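Side-chain contact in glycosylation Associate Protein 1 (Streptococcus agalactiae serotype V, PDB 6OYC), which probably serves in the accessory Sec system, as part of the Gap123 complex linked to glycosylation and secretion of a streptococcal surface protein: residues Pro411-Glu414 with Thr415-Ile418. Residues are numbered along the deposited sequence; the frame is centred on the assembly and turned at random.
Sequences PLSE and TDII
Ser-413, the N-cap residue, caps the start of helix 414-420 through a side-chain bond to the backbone: its OG accepts from Asp-416 N at 3.2 Å. With chi1 at 68°, the hydroxyl oxygen sits between its own N and carbonyl carbon and is turned toward the first turn of the helix. Asp-416 reaches back past the cap, where its OD2 accepts from Leu-412 N at 2.7 Å. That bond is nearly straight (172°), and the donor comes to the anti side of the carboxylate, somewhat out of its plane. Asp-416 OD2 also lies alongside the Leu-412 side chain, 3.5 Å from Leu-412 CB. On the apolar side, CB of Pro-411 packs against Asp-416 CB and, at 3.6 Å, against CG1 of Ile-417, whose side chain crosses the proline ring at about a right angle. A weak bond from Ile-417 N to Ser-413 O and a firmer one from Ile-418 N to Glu-414 O (2.8 Å) carry the chain into regular helix. Tyr-321 of strand 318-323 touches both Pro-411 and Ile-417, while Tyr-437 of helix 436-445 packs on Ile-417 and Ile-418. The Glu-414 carboxylate is held by Phe-31 N at OE1, and by the Tyr-66 hydroxyl and a salt bridge to Arg-306 at OE2. The cap thus joins the loop after edge strand 406-409 to its helix in a parallel-sheet domain, consistent with a GT-B-like fold. The Asp-416 carboxylate, accepting a loop N-H near the helix N-terminus, would probably be stabilised in its charged form.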
loop_
_atom_site.group_PDB
_atom_site.type_symbol
_atom_site.label_atom_id
_atom_site.label_comp_id
_atom_site.label_asym_id
_atom_site.label_seq_id
_atom_site.Cartn_x
_atom_site.Cartn_y
_atom_site.Cartn_z
ATOM N N PRO A 411 -9.019 -11.180 0.126
ATOM C CA PRO A 411 -8.457 -10.306 -0.920
ATOM C C PRO A 411 -6.940 -10.197 -0.787
ATOM O O PRO A 411 -6.414 -10.082 0.318
ATOM C CB PRO A 411 -9.141 -8.957 -0.668
ATOM C CG PRO A 411 -10.295 -9.264 0.294
ATOM C CD PRO A 411 -9.898 -10.467 1.066
ATOM N N LEU A 412 -6.238 -10.243 -1.933
ATOM C CA LEU A 412 -4.778 -10.272 -1.988
ATOM C C LEU A 412 -4.144 -8.898 -2.178
ATOM O O LEU A 412 -2.933 -8.766 -1.996
ATOM C CB LEU A 412 -4.303 -11.188 -3.134
ATOM C CG LEU A 412 -4.824 -12.640 -3.078
ATOM C CD1 LEU A 412 -4.622 -13.385 -4.398
ATOM C CD2 LEU A 412 -4.190 -13.401 -1.927
ATOM N N SER A 413 -4.926 -7.889 -2.539
ATOM C CA SER A 413 -4.420 -6.602 -2.988
ATOM C C SER A 413 -5.544 -5.593 -2.820
ATOM O O SER A 413 -6.700 -5.965 -2.613
ATOM C CB SER A 413 -3.980 -6.661 -4.456
ATOM O OG SER A 413 -5.125 -6.850 -5.298
ATOM N N GLU A 414 -5.201 -4.308 -2.937
ATOM C CA GLU A 414 -6.242 -3.286 -2.971
ATOM C C GLU A 414 -7.175 -3.501 -4.153
ATOM O O GLU A 414 -8.384 -3.281 -4.040
ATOM C CB GLU A 414 -5.625 -1.891 -3.021
ATOM C CG GLU A 414 -4.985 -1.491 -1.704
ATOM C CD GLU A 414 -3.933 -0.402 -1.844
ATOM O OE1 GLU A 414 -3.341 -0.022 -0.813
ATOM O OE2 GLU A 414 -3.692 0.075 -2.971
ATOM N N THR A 415 -6.638 -3.962 -5.289
ATOM C CA THR A 415 -7.477 -4.177 -6.466
ATOM C C THR A 415 -8.561 -5.219 -6.199
ATOM O O THR A 415 -9.698 -5.061 -6.648
ATOM C CB THR A 415 -6.614 -4.578 -7.669
ATOM O OG1 THR A 415 -5.543 -3.647 -7.815
ATOM C CG2 THR A 415 -7.418 -4.534 -8.939
ATOM N N ASP A 416 -8.229 -6.304 -5.491
ATOM C CA ASP A 416 -9.254 -7.255 -5.064
ATOM C C ASP A 416 -10.343 -6.561 -4.262
ATOM O O ASP A 416 -11.533 -6.690 -4.563
ATOM C CB ASP A 416 -8.634 -8.348 -4.208
ATOM C CG ASP A 416 -8.046 -9.444 -5.015
ATOM O OD1 ASP A 416 -8.173 -9.393 -6.253
ATOM O OD2 ASP A 416 -7.423 -10.337 -4.409
ATOM N N ILE A 417 -9.941 -5.821 -3.226
ATOM C CA ILE A 417 -10.898 -5.152 -2.355
ATOM C C ILE A 417 -11.788 -4.242 -3.171
ATOM O O ILE A 417 -13.013 -4.227 -3.011
ATOM C CB ILE A 417 -10.160 -4.364 -1.264
ATOM C CG1 ILE A 417 -9.379 -5.330 -0.367
ATOM C CG2 ILE A 417 -11.147 -3.475 -0.491
ATOM C CD1 ILE A 417 -8.443 -4.622 0.581
ATOM N N ILE A 418 -11.169 -3.475 -4.065
ATOM C CA ILE A 418 -11.902 -2.550 -4.911
ATOM C C ILE A 418 -12.909 -3.307 -5.758
ATOM O O ILE A 418 -14.073 -2.901 -5.872
ATOM C CB ILE A 418 -10.922 -1.736 -5.775
ATOM C CG1 ILE A 418 -10.110 -0.774 -4.898
ATOM C CG2 ILE A 418 -11.692 -0.985 -6.847
ATOM C CD1 ILE A 418 -8.916 -0.107 -5.620
#